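Local coordinates for linoleate 11-lipoxygenase (Gaeumannomyces graminis, PDB 5FX8) that oxygenates linoleic and alpha-linolenic acids with a catalytic manganese ion, giving 11S- and 13R-hydroperoxy fatty acids, at the interface of chains A and B and the interface of chains A and C. Numbering follows the deposited sequence. Chains: chain A/B, Linoleate 11-lipoxygenase; chain C, Zonadhesin.

Contact 1: the interface of chains A and B. Residues chain A 101, 104-105, 108-109; chain B 340, 342, 345, 531.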
loop_
_atom_site.group_PDB
_atom_site.type_symbol
_atom_site.label_atom_id
_atom_site.label_comp_id
_atom_site.label_asym_id
_atom_site.label_seq_id
_atom_site.Cartn_x
_atom_site.Cartn_y
_atom_site.Cartn_z
ATOM N N ARG A 101 -1.954 -8.790 10.009
ATOM C CA ARG A 101 -1.709 -8.287 11.363
ATOM C C ARG A 101 -0.220 -8.162 11.648
ATOM O O ARG A 101 0.240 -7.153 12.193
ATOM C CB ARG A 101 -2.321 -9.217 12.422
ATOM C CG ARG A 101 -3.789 -9.096 12.739
ATOM C CD ARG A 101 -4.136 -9.845 14.044
ATOM N NE ARG A 101 -5.471 -9.435 14.445
ATOM C CZ ARG A 101 -6.529 -10.205 14.322
ATOM N NH1 ARG A 101 -6.380 -11.449 13.872
ATOM N NH2 ARG A 101 -7.725 -9.752 14.663
ATOM N N ALA A 104 1.381 -5.255 9.514
ATOM C CA ALA A 104 0.953 -3.862 9.708
ATOM C C ALA A 104 1.497 -3.201 10.967
ATOM O O ALA A 104 1.501 -1.973 11.050
ATOM C CB ALA A 104 -0.567 -3.767 9.755
ATOM N N ALA A 105 1.957 -3.986 11.935
ATOM C CA ALA A 105 2.355 -3.452 13.225
ATOM C C ALA A 105 3.409 -2.358 13.094
ATOM O O ALA A 105 3.260 -1.264 13.645
ATOM C CB ALA A 105 2.854 -4.599 14.098
ATOM N N THR A 108 2.135 0.880 11.404
ATOM C CA THR A 108 1.136 1.596 12.191
ATOM C C THR A 108 1.773 2.334 13.357
ATOM O O THR A 108 1.522 3.531 13.566
ATOM C CB THR A 108 0.085 0.637 12.715
ATOM O OG1 THR A 108 -0.407 -0.159 11.650
ATOM C CG2 THR A 108 -1.054 1.409 13.263
ATOM N N ALA A 109 2.589 1.623 14.140
ATOM C CA ALA A 109 3.266 2.257 15.260
ATOM C C ALA A 109 4.090 3.435 14.786
ATOM O O ALA A 109 4.052 4.514 15.382
ATOM C CB ALA A 109 4.141 1.252 15.990
ATOM N N GLY B 340 -3.022 -5.296 13.739
ATOM C CA GLY B 340 -1.785 -4.559 13.639
ATOM C C GLY B 340 -1.637 -3.386 14.585
ATOM O O GLY B 340 -0.706 -2.597 14.401
ATOM N N PHE B 342 -1.532 -1.742 18.758
ATOM C CA PHE B 342 -0.536 -1.839 19.824
ATOM C C PHE B 342 -0.601 -3.159 20.580
ATOM O O PHE B 342 0.412 -3.594 21.127
ATOM C CB PHE B 342 -0.683 -0.673 20.793
ATOM C CG PHE B 342 -0.322 0.635 20.203
ATOM C CD1 PHE B 342 0.981 0.906 19.855
ATOM C CD2 PHE B 342 -1.281 1.596 19.991
ATOM C CE1 PHE B 342 1.313 2.109 19.297
ATOM C CE2 PHE B 342 -0.956 2.804 19.429
ATOM C CZ PHE B 342 0.338 3.069 19.087
ATOM N N GLN B 345 1.224 -5.512 18.295
ATOM C CA GLN B 345 2.636 -5.182 18.269
ATOM C C GLN B 345 3.393 -5.657 19.501
ATOM O O GLN B 345 4.618 -5.736 19.449
ATOM C CB GLN B 345 2.806 -3.688 18.118
ATOM C CG GLN B 345 4.135 -3.302 17.578
ATOM C CD GLN B 345 4.470 -1.859 17.835
ATOM O OE1 GLN B 345 3.753 -1.151 18.550
ATOM N NE2 GLN B 345 5.563 -1.399 17.231
ATOM N N GLU B 531 9.230 -0.685 23.408
ATOM C CA GLU B 531 7.872 -0.556 22.891
ATOM C C GLU B 531 6.829 -1.006 23.916
ATOM O O GLU B 531 5.754 -0.403 24.012
ATOM C CB GLU B 531 7.742 -1.353 21.589
ATOM C CG GLU B 531 8.038 -0.552 20.331
ATOM C CD GLU B 531 6.826 0.236 19.818
ATOM O OE1 GLU B 531 5.683 -0.219 20.016
ATOM O OE2 GLU B 531 7.002 1.321 19.221
#
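With CG anti to its backbone N (chi1 -158°) and the chain extended beyond it (chi2 -162°), the B:Gln345 side chain runs out from helix 342-346 and lays its terminal amide against the methyl of A:Ala109. The methyl sits well off the amide plane, beyond the O and N end of the group: CB of A:Ala109 lies 3.3 Å from NE2 of B:Gln345 and 3.5 Å from its OE1. Further back along the same chain, CG of B:Gln345 passes 3.9 Å from CB of A:Ala105, one helical turn earlier. The glutamine therefore packs by its length as well as its tip along two alanines of helix 86-124. B:Gly340 brings bare backbone to the neighbouring part of the helix; its O approaches CA of A:Ala105 at 3.4 Å, and its CA comes within 3.6 Å of the A:Arg101 O. The A:Thr108 hydroxyl, placed beside its own backbone N (chi1 -50°), is engaged within the helix, OG1 donating to O of A:Ala104 at 2.7 Å. The ring of B:Phe342 flanks A:Ala109 more distantly, with CE1 4.4 Å from CB. The residues have no polar pair at bonding distance across the boundary, so within this patch the fit appears to rest on van der Waals contact. The patch gives the lipoxygenase a small-residue surface on which a second copy docks in this assembly; the structure alone does not show whether this pairing occurs in solution.

Contact 2: the interface of chains A and B. Residues chain A 112-113, 116; chain B 108-109, 112.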
loop_
_atom_site.group_PDB
_atom_site.type_symbol
_atom_site.label_atom_id
_atom_site.label_comp_id
_atom_site.label_asym_id
_atom_site.label_seq_id
_atom_site.Cartn_x
_atom_site.Cartn_y
_atom_site.Cartn_z
ATOM N N TYR A 112 1.912 6.523 13.867
ATOM C CA TYR A 112 1.410 7.232 15.034
ATOM C C TYR A 112 2.513 8.040 15.704
ATOM O O TYR A 112 2.310 9.207 16.065
ATOM C CB TYR A 112 0.797 6.234 15.996
ATOM C CG TYR A 112 -0.590 5.856 15.606
ATOM C CD1 TYR A 112 -1.455 6.804 15.119
ATOM C CD2 TYR A 112 -1.042 4.554 15.732
ATOM C CE1 TYR A 112 -2.721 6.476 14.761
ATOM C CE2 TYR A 112 -2.310 4.217 15.376
ATOM C CZ TYR A 112 -3.151 5.188 14.882
ATOM O OH TYR A 112 -4.453 4.908 14.522
ATOM N N ARG A 113 3.691 7.445 15.867
ATOM C CA ARG A 113 4.812 8.181 16.438
ATOM C C ARG A 113 5.148 9.438 15.613
ATOM O O ARG A 113 5.237 10.547 16.155
ATOM C CB ARG A 113 5.994 7.234 16.562
ATOM C CG ARG A 113 7.208 7.800 17.184
ATOM C CD ARG A 113 8.376 6.932 16.817
ATOM N NE ARG A 113 8.001 5.531 16.915
ATOM C CZ ARG A 113 8.621 4.554 16.263
ATOM N NH1 ARG A 113 9.647 4.852 15.476
ATOM N NH2 ARG A 113 8.219 3.287 16.402
ATOM N N ASN A 116 2.501 12.075 15.977
ATOM C CA ASN A 116 2.579 12.779 17.236
ATOM C C ASN A 116 3.683 13.814 17.187
ATOM O O ASN A 116 3.513 14.938 17.671
ATOM C CB ASN A 116 2.785 11.773 18.368
ATOM C CG ASN A 116 1.487 11.278 18.951
ATOM O OD1 ASN A 116 1.160 11.614 20.067
ATOM N ND2 ASN A 116 0.741 10.486 18.203
ATOM N N THR B 108 0.686 10.859 25.291
ATOM C CA THR B 108 1.244 10.031 24.228
ATOM C C THR B 108 2.479 10.682 23.622
ATOM O O THR B 108 3.460 9.994 23.314
ATOM C CB THR B 108 0.208 9.707 23.148
ATOM O OG1 THR B 108 -0.420 10.904 22.682
ATOM C CG2 THR B 108 -0.845 8.755 23.682
ATOM N N ALA B 109 2.471 12.011 23.482
ATOM C CA ALA B 109 3.637 12.670 22.906
ATOM C C ALA B 109 4.833 12.563 23.836
ATOM O O ALA B 109 5.947 12.202 23.422
ATOM C CB ALA B 109 3.311 14.125 22.604
ATOM N N TYR B 112 6.207 9.067 23.731
ATOM C CA TYR B 112 6.948 8.775 22.508
ATOM C C TYR B 112 8.370 9.319 22.579
ATOM O O TYR B 112 9.335 8.617 22.244
ATOM C CB TYR B 112 6.201 9.332 21.296
ATOM C CG TYR B 112 5.093 8.431 20.833
ATOM C CD1 TYR B 112 5.270 7.055 20.777
ATOM C CD2 TYR B 112 3.855 8.939 20.496
ATOM C CE1 TYR B 112 4.243 6.214 20.367
ATOM C CE2 TYR B 112 2.822 8.110 20.081
ATOM C CZ TYR B 112 3.019 6.751 20.022
ATOM O OH TYR B 112 1.995 5.931 19.616
#
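The B:Tyr112 ring is the apolar centre, wedged against the side chains and backbone of helix 86-124 of chain A. CA of A:Arg113 stands over the middle of one ring face, 4.1 Å above its plane, and the aliphatic start of that arginine follows, CG lying 4.1 Å from CD1 of B:Tyr112. The CD2/CE2 edge of the ring meets A:Asn116, whose CG is 3.6 Å from CE2 of B:Tyr112. Amide and ring planes are 74° apart, which rules out a parallel stack; OD1 of A:Asn116 lies at the ring edge, in its plane. At the phenol tip, OH of B:Tyr112 comes 3.8 Å from CB of A:Tyr112. Farther out the contact turns polar. B:Thr108 holds OG1 between its backbone N and carbonyl carbon (chi1 52°) and donates to OD1 of A:Asn116 at 3.1 Å, in the carbonyl plane. The other end of the amide is tied to its own helix, ND2 donating to O of A:Tyr112 at 2.9 Å with 150° at the hydrogen. Bonds at both ends should fix the amide rotation. Asn116 is also an N-glycosylation site of this protein. In the fold, both sides belong to the long helix 86-124, so the patch is a helix-to-helix contact between two copies.

Contact 3: the interface of chains A and C. Residues chain A 403, 578, 581-582, 585; chain C 176-177, 253-255.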
loop_
_atom_site.group_PDB
_atom_site.type_symbol
_atom_site.label_atom_id
_atom_site.label_comp_id
_atom_site.label_asym_id
_atom_site.label_seq_id
_atom_site.Cartn_x
_atom_site.Cartn_y
_atom_site.Cartn_z
ATOM N N ARG A 403 5.264 0.646 -19.847
ATOM C CA ARG A 403 6.544 -0.001 -19.576
ATOM C C ARG A 403 6.374 -1.186 -18.632
ATOM O O ARG A 403 6.783 -2.314 -18.946
ATOM C CB ARG A 403 7.553 0.993 -19.017
ATOM C CG ARG A 403 7.863 2.088 -19.950
ATOM C CD ARG A 403 8.839 3.068 -19.335
ATOM N NE ARG A 403 8.844 4.350 -20.045
ATOM C CZ ARG A 403 9.608 4.643 -21.096
ATOM N NH1 ARG A 403 10.447 3.758 -21.590
ATOM N NH2 ARG A 403 9.530 5.835 -21.652
ATOM N N ASP A 578 14.461 -6.274 -16.036
ATOM C CA ASP A 578 13.594 -5.294 -16.690
ATOM C C ASP A 578 13.049 -4.288 -15.689
ATOM O O ASP A 578 13.087 -3.072 -15.926
ATOM C CB ASP A 578 12.422 -5.968 -17.390
ATOM C CG ASP A 578 12.823 -6.773 -18.595
ATOM O OD1 ASP A 578 13.998 -6.715 -19.047
ATOM O OD2 ASP A 578 11.927 -7.480 -19.105
ATOM N N ARG A 581 15.580 -1.773 -14.670
ATOM C CA ARG A 581 15.636 -0.622 -15.566
ATOM C C ARG A 581 14.497 0.336 -15.271
ATOM O O ARG A 581 14.694 1.551 -15.201
ATOM C CB ARG A 581 15.566 -1.073 -17.020
ATOM C CG ARG A 581 16.879 -1.264 -17.703
ATOM C CD ARG A 581 16.692 -2.003 -19.027
ATOM N NE ARG A 581 16.146 -1.158 -20.092
ATOM C CZ ARG A 581 16.862 -0.602 -21.068
ATOM N NH1 ARG A 581 18.175 -0.789 -21.131
ATOM N NH2 ARG A 581 16.257 0.140 -21.985
ATOM N N ILE A 582 13.289 -0.199 -15.116
ATOM C CA ILE A 582 12.132 0.669 -14.957
ATOM C C ILE A 582 12.228 1.437 -13.649
ATOM O O ILE A 582 11.901 2.628 -13.582
ATOM C CB ILE A 582 10.833 -0.150 -15.056
ATOM C CG1 ILE A 582 10.646 -0.676 -16.475
ATOM C CG2 ILE A 582 9.639 0.678 -14.626
ATOM C CD1 ILE A 582 9.609 -1.751 -16.599
ATOM N N GLU A 585 14.715 4.216 -13.931
ATOM C CA GLU A 585 14.131 5.338 -14.672
ATOM C C GLU A 585 13.191 6.154 -13.794
ATOM O O GLU A 585 13.197 7.385 -13.851
ATOM C CB GLU A 585 13.373 4.866 -15.916
ATOM C CG GLU A 585 14.208 4.230 -17.000
ATOM C CD GLU A 585 13.365 3.526 -18.065
ATOM O OE1 GLU A 585 12.116 3.617 -18.008
ATOM O OE2 GLU A 585 13.957 2.883 -18.966
ATOM N N ILE C 176 18.038 3.034 -23.762
ATOM C CA ILE C 176 17.133 3.861 -24.560
ATOM C C ILE C 176 15.741 3.887 -23.942
ATOM O O ILE C 176 15.142 2.841 -23.661
ATOM C CB ILE C 176 17.087 3.365 -26.011
ATOM C CG1 ILE C 176 18.433 3.575 -26.692
ATOM C CG2 ILE C 176 16.018 4.104 -26.765
ATOM C CD1 ILE C 176 18.484 3.014 -28.066
ATOM N N THR C 177 15.218 5.101 -23.732
ATOM C CA THR C 177 13.868 5.317 -23.217
ATOM C C THR C 177 12.943 6.042 -24.186
ATOM O O THR C 177 11.742 5.757 -24.197
ATOM C CB THR C 177 13.905 6.110 -21.895
ATOM O OG1 THR C 177 14.315 7.459 -22.138
ATOM C CG2 THR C 177 14.882 5.476 -20.931
ATOM N N GLY C 253 9.384 3.527 -24.812
ATOM C CA GLY C 253 9.308 2.117 -24.515
ATOM C C GLY C 253 10.679 1.611 -24.159
ATOM O O GLY C 253 11.661 2.347 -24.151
ATOM N N GLU C 254 10.720 0.348 -23.852
ATOM C CA GLU C 254 11.925 -0.272 -23.355
ATOM C C GLU C 254 12.506 -1.070 -24.506
ATOM O O GLU C 254 11.942 -2.082 -24.925
ATOM C CB GLU C 254 11.622 -1.142 -22.140
ATOM C CG GLU C 254 10.934 -0.413 -20.967
ATOM C CD GLU C 254 11.897 0.438 -20.136
ATOM O OE1 GLU C 254 12.604 -0.111 -19.265
ATOM O OE2 GLU C 254 11.968 1.655 -20.357
ATOM N N LEU C 255 13.610 -0.602 -25.037
ATOM C CA LEU C 255 14.301 -1.334 -26.080
ATOM C C LEU C 255 15.405 -2.138 -25.407
ATOM O O LEU C 255 16.333 -1.570 -24.824
ATOM C CB LEU C 255 14.835 -0.380 -27.137
ATOM C CG LEU C 255 15.054 -0.999 -28.512
ATOM C CD1 LEU C 255 13.754 -1.517 -29.076
ATOM C CD2 LEU C 255 15.683 0.025 -29.407
#
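NH1 of A:Arg403 is gripped by two acceptors from the second cohesin-like domain of the zonadhesin chain: OE2 of C:Glu254 at 2.9 Å and the backbone O of C:Gly253 at 3.2 Å. The carboxylate stands nearly perpendicular to the guanidinium, their planes 87° apart, and OE2 accepts through its anti lone pair, so this salt bridge is not a flat, two-pronged pairing. NH2 of the same arginine adds a weak hydrogen bond to O of C:Thr177 at 3.4 Å, in the guanidinium plane. C:Glu254 turns at chi2 (-78°), which brings its carboxylate between A:Arg403 and A:Arg581 of the lipoxygenase. The A:Arg581 side chain runs antiparallel alongside it and forms a looser salt bridge, NE to OE1 of C:Glu254 at 3.8 Å. CG1 of A:Ile582 packs 3.5 Å from that same OE1. A:Glu585 reaches tip to tip toward C:Glu254, and the closeness of the two carboxylates is doubtful at this resolution; the flanking arginines might offset some of the like charge. OE1 of A:Glu585 also makes a long salt bridge to NE of A:Arg403, 3.9 Å, within the lipoxygenase. The methyl CG2 of C:Thr177 meets CD of A:Glu585 at 3.8 Å. Since the partners come from different fungi, this interface may arise from crystallisation.

Contact 1 and contact 2 are neighbours, the centres of their C-alpha atoms about 14 Å apart, and both use helix 86-124 of chain A. Thr108 and Ala109 recur with different partners: chain A's copies face a loop and short helix in contact 1, chain B's face the long helix in contact 2. This fits an inexact two-fold. Contact 3, on chain A helices 396-420 and 566-587, is centred, by C-alpha atoms, about 37 Å from contact 1 and 42 Å from contact 2. In this assembly chain A bridges chains B and C through separate surfaces, apolar toward its copy in contact 1 and charged toward the adhesin.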